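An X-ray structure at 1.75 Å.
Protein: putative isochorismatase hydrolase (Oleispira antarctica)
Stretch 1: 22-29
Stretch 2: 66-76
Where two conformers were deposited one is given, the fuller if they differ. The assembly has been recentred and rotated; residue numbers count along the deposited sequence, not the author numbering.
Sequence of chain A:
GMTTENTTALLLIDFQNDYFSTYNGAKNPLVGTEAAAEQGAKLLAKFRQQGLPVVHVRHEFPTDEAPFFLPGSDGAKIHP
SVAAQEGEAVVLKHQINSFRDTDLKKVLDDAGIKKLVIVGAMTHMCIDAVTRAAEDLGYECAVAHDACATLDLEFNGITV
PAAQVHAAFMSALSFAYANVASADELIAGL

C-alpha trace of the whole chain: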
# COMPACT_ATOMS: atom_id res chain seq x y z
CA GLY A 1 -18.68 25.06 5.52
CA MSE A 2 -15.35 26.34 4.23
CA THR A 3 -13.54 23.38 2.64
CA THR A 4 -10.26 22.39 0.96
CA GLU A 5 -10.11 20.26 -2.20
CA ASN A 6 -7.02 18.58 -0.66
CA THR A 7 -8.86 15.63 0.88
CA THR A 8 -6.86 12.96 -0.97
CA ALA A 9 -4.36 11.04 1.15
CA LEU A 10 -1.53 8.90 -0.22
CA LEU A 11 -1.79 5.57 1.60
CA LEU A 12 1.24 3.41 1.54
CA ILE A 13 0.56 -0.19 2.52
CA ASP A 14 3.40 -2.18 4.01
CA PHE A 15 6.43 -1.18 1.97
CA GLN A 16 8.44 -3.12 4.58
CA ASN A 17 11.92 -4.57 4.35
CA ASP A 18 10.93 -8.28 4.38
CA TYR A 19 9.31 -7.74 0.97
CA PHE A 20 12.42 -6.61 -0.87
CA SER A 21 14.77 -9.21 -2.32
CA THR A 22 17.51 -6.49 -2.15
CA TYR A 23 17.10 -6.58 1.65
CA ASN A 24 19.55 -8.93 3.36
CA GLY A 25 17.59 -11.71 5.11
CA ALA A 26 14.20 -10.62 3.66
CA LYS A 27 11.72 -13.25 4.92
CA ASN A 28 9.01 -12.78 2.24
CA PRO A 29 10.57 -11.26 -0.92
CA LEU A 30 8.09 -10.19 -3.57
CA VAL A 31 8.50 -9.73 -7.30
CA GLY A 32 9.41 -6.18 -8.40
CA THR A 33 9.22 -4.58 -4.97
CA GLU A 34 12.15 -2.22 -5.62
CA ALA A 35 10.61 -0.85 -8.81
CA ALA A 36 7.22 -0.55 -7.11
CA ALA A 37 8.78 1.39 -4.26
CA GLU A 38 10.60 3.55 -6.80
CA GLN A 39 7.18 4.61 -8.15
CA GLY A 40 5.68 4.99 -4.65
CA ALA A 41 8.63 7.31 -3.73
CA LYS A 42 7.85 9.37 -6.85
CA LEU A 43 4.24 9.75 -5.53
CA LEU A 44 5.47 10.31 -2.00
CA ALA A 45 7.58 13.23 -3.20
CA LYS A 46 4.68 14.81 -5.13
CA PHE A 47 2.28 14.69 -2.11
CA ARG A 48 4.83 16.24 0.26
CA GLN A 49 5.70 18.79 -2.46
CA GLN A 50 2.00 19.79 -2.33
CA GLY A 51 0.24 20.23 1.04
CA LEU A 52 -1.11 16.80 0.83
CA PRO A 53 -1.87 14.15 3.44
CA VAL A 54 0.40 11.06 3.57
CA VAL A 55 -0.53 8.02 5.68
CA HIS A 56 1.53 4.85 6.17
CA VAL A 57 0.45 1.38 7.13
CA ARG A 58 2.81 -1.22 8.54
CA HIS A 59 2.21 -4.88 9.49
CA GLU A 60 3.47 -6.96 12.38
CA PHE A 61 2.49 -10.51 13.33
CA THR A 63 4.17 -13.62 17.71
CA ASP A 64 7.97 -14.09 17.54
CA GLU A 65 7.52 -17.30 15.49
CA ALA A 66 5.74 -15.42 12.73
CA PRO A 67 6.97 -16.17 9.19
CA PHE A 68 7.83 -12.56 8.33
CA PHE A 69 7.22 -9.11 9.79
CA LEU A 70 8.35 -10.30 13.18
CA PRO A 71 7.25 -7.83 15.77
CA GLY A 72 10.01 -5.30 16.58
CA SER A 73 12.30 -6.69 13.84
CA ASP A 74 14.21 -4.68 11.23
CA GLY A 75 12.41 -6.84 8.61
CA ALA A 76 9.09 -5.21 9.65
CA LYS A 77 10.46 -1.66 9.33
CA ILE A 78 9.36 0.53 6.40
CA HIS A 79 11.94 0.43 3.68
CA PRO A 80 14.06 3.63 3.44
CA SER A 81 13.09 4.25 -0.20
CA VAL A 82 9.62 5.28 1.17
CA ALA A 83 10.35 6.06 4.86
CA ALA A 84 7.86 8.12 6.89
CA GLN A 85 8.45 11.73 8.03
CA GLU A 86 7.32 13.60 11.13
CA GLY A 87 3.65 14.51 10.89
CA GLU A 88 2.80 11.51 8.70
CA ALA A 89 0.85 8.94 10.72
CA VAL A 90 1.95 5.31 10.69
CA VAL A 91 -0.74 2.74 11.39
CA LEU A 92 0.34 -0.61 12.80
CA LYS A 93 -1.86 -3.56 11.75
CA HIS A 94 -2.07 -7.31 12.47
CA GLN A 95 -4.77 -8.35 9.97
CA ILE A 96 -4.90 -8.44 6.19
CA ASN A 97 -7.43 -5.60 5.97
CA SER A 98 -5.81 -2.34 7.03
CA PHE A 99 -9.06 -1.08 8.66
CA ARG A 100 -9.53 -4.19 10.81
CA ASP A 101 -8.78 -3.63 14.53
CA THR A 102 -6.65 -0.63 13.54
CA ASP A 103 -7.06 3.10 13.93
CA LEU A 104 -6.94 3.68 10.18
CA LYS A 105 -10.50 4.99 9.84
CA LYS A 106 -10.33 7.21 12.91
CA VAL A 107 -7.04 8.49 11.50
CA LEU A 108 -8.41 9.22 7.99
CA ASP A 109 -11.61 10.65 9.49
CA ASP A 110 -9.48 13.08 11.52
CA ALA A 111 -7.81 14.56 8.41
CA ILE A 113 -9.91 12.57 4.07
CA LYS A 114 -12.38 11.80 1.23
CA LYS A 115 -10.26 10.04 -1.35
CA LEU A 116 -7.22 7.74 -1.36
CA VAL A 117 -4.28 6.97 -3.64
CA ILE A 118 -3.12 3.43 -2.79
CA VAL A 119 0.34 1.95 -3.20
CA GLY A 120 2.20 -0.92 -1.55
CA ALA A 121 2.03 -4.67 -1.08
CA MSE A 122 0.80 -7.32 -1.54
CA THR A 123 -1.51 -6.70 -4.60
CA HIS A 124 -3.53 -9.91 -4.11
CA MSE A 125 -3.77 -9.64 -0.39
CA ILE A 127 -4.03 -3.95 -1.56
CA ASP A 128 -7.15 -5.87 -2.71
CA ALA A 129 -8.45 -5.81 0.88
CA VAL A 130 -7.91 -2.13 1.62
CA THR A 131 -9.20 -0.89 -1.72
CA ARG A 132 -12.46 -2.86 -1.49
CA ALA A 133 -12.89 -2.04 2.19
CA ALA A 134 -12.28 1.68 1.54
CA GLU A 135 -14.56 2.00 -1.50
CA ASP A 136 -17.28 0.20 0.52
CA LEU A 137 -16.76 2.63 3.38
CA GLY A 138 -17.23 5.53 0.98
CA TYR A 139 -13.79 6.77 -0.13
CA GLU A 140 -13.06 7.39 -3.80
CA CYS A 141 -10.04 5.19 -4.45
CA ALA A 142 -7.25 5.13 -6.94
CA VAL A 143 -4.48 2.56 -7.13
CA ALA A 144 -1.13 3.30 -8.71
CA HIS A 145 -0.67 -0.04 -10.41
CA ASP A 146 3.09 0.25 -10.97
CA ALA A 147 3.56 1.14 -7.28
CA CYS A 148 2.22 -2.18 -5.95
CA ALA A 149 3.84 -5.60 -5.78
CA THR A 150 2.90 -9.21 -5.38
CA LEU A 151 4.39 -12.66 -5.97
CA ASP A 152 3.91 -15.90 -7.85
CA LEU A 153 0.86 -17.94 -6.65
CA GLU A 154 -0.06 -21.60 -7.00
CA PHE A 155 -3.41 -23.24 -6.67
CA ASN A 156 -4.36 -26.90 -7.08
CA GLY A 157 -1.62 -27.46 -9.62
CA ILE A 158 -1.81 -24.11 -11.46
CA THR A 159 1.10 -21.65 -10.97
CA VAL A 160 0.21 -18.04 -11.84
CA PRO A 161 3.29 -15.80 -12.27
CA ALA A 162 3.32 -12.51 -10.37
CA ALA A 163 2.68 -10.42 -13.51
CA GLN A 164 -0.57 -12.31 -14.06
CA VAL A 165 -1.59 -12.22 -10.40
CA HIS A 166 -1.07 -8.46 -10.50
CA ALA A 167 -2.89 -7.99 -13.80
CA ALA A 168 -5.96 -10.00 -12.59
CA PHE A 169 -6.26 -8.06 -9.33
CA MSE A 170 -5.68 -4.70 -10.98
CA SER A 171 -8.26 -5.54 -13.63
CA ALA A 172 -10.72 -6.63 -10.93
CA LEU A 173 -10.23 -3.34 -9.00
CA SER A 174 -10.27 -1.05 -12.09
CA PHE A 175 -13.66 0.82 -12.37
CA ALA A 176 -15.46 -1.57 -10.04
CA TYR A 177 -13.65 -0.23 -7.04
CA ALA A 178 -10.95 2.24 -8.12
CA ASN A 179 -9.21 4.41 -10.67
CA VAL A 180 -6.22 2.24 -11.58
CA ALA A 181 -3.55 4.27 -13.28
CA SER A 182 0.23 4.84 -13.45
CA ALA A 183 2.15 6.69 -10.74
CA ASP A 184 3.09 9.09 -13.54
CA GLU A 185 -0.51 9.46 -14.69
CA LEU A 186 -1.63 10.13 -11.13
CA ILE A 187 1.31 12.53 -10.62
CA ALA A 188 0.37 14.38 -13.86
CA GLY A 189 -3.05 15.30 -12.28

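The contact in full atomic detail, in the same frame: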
# COMPACT_ATOMS: atom_id res chain seq x y z
N THR A 22 16.27 -7.24 -2.41
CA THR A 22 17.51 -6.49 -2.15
C THR A 22 17.78 -6.29 -0.66
O THR A 22 18.89 -5.84 -0.31
CB THR A 22 17.54 -5.11 -2.90
OG1 THR A 22 16.48 -4.26 -2.42
CG2 THR A 22 17.39 -5.27 -4.42
N TYR A 23 16.85 -6.66 0.22
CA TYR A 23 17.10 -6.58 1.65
C TYR A 23 17.66 -7.87 2.22
O TYR A 23 17.06 -8.92 2.07
CB TYR A 23 15.87 -6.16 2.39
CG TYR A 23 16.01 -6.11 3.89
CD1 TYR A 23 16.62 -5.02 4.53
CD2 TYR A 23 15.51 -7.15 4.67
CE1 TYR A 23 16.66 -4.96 5.90
CE2 TYR A 23 15.61 -7.11 6.05
CZ TYR A 23 16.18 -6.03 6.65
OH TYR A 23 16.24 -5.99 8.03
N ASN A 24 18.85 -7.77 2.82
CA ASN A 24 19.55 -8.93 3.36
C ASN A 24 18.71 -9.61 4.44
O ASN A 24 18.32 -8.97 5.44
CB ASN A 24 20.94 -8.55 3.93
CG ASN A 24 21.79 -9.75 4.28
OD1 ASN A 24 21.75 -10.77 3.60
ND2 ASN A 24 22.67 -9.59 5.26
N GLY A 25 18.41 -10.88 4.21
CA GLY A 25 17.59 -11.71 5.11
C GLY A 25 16.08 -11.52 4.97
O GLY A 25 15.33 -11.97 5.84
N ALA A 26 15.65 -10.88 3.88
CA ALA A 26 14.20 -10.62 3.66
C ALA A 26 13.48 -11.94 3.83
O ALA A 26 13.87 -12.93 3.21
CB ALA A 26 13.98 -10.03 2.27
N LYS A 27 12.40 -11.98 4.64
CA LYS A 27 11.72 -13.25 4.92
C LYS A 27 10.54 -13.54 3.97
O LYS A 27 9.92 -14.65 4.05
CB LYS A 27 11.23 -13.31 6.38
CG LYS A 27 12.35 -13.37 7.50
CD LYS A 27 11.72 -13.27 8.90
CE LYS A 27 12.72 -13.22 10.08
NZ LYS A 27 13.22 -11.85 10.44
N ASN A 28 10.20 -12.59 3.10
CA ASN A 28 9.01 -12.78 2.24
C ASN A 28 9.14 -11.91 0.99
O ASN A 28 8.29 -11.07 0.73
CB ASN A 28 7.73 -12.42 3.03
CG ASN A 28 6.49 -13.18 2.53
OD1 ASN A 28 6.21 -14.33 2.93
ND2 ASN A 28 5.72 -12.52 1.66
N PRO A 29 10.25 -12.09 0.23
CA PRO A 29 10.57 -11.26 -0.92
C PRO A 29 9.49 -11.39 -1.97
O PRO A 29 8.99 -12.51 -2.20
CB PRO A 29 11.94 -11.78 -1.40
CG PRO A 29 11.98 -13.17 -0.91
CD PRO A 29 11.26 -13.15 0.42
N ALA A 66 6.24 -15.89 14.00
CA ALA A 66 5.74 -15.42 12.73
C ALA A 66 6.69 -15.70 11.58
O ALA A 66 7.93 -15.68 11.77
CB ALA A 66 5.49 -13.94 12.80
N PRO A 67 6.15 -15.88 10.37
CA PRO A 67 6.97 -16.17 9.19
C PRO A 67 7.77 -14.99 8.65
O PRO A 67 8.85 -15.18 8.10
CB PRO A 67 5.94 -16.62 8.14
CG PRO A 67 4.70 -15.94 8.56
CD PRO A 67 4.71 -15.92 10.04
N PHE A 68 7.20 -13.80 8.77
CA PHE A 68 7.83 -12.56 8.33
C PHE A 68 7.18 -11.45 9.13
O PHE A 68 6.20 -11.70 9.86
CB PHE A 68 7.69 -12.33 6.81
CG PHE A 68 6.27 -12.26 6.30
CD1 PHE A 68 5.46 -13.38 6.25
CD2 PHE A 68 5.76 -11.07 5.79
CE1 PHE A 68 4.14 -13.30 5.75
CE2 PHE A 68 4.47 -10.99 5.25
CZ PHE A 68 3.67 -12.08 5.26
N PHE A 69 7.69 -10.24 9.00
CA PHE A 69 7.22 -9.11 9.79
C PHE A 69 7.14 -9.45 11.27
O PHE A 69 6.15 -9.18 11.94
CB PHE A 69 5.90 -8.56 9.28
CG PHE A 69 5.95 -8.05 7.87
CD1 PHE A 69 7.14 -7.64 7.30
CD2 PHE A 69 4.77 -7.87 7.13
CE1 PHE A 69 7.17 -7.14 6.00
CE2 PHE A 69 4.82 -7.37 5.85
CZ PHE A 69 6.01 -6.99 5.29
N LEU A 70 8.26 -9.95 11.78
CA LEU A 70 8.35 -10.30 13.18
C LEU A 70 8.20 -9.01 13.94
O LEU A 70 8.66 -7.97 13.49
CB LEU A 70 9.65 -11.01 13.51
CG LEU A 70 9.60 -12.53 13.28
CD1 LEU A 70 9.42 -12.90 11.81
CD2 LEU A 70 10.83 -13.19 13.82
N PRO A 71 7.50 -9.07 15.07
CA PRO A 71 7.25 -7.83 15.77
C PRO A 71 8.55 -7.26 16.40
O PRO A 71 9.34 -7.99 17.04
CB PRO A 71 6.17 -8.24 16.78
CG PRO A 71 6.56 -9.66 17.14
CD PRO A 71 7.02 -10.24 15.83
N GLY A 72 8.80 -5.98 16.14
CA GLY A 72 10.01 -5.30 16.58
C GLY A 72 11.27 -5.52 15.73
O GLY A 72 12.34 -4.95 16.04
N SER A 73 11.15 -6.32 14.67
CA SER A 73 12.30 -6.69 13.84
C SER A 73 12.61 -5.61 12.81
O SER A 73 11.72 -4.83 12.43
CB SER A 73 12.04 -8.00 13.11
OG SER A 73 10.94 -7.87 12.22
N ASP A 74 13.86 -5.58 12.33
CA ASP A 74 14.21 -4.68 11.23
C ASP A 74 13.43 -5.08 9.94
O ASP A 74 13.17 -4.23 9.08
CB ASP A 74 15.72 -4.66 10.95
CG ASP A 74 16.54 -4.20 12.15
OD1 ASP A 74 15.97 -3.59 13.10
OD2 ASP A 74 17.77 -4.42 12.13
N GLY A 75 13.05 -6.36 9.83
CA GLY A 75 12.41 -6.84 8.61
C GLY A 75 11.01 -6.25 8.46
O GLY A 75 10.47 -6.13 7.33
N ALA A 76 10.44 -5.83 9.59
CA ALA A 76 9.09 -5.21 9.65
C ALA A 76 9.13 -3.69 9.58
O ALA A 76 8.09 -3.05 9.64
CB ALA A 76 8.37 -5.62 10.92
O HOH W 1 10.81 -9.99 10.39

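This is a small contact between two irregular loops of one chain, held by van der Waals packing, a CH-pi interaction and a bridging water, with no direct hydrogen bond from one stretch to the other. Neither stretch forms a regular helix or strand; their backbones come closest at Lys27 and Phe68, whose CA atoms lie 5.2 Å apart.

Each loop is shaped by a type II beta turn. From Tyr23 to Ala26 the turn is closed by Ala26 N donating to Tyr23 O at 3.0 Å, and from Leu70 to Ser73 by Ser73 N donating to Leu70 O at 3.2 Å. Gly25 and Gly72 occupy the third positions, where the positive phi favours glycine. Ser73 reinforces its own turn, since its OG donates to Leu70 O at 2.6 Å.

Lys27 has the largest covered area. Its long aliphatic chain suits a partly nonpolar surface: CB packs 3.7 Å from Phe68 CB, and CD lies 3.7 Å from Leu70 CD1. The charged end meets polar company instead. Water 1 accepts from Lys27 NZ at 3.0 Å and from Leu70 N at 2.9 Å, and donates to Ser73 OG at 2.8 Å, so it links the loops while satisfying a backbone NH.

Beside this, Asn28 lies over one face of the Phe68 ring. Its CB sits 3.9 Å from the ring centroid, 26° off the normal, a CH-pi geometry that lets a short polar side chain use its methylene against the aromatic face; Asn28 OD1 approaches Phe68 CD1 at 3.5 Å.

At the other end, Tyr23 extends in the t rotamer to bring its OH 3.3 Å from Asp74 CB and 3.7 Å from Gly75 N. The aromatic ring supplies reach and surface, while Gly75, lacking a side chain, presents its CA obliquely to the ring.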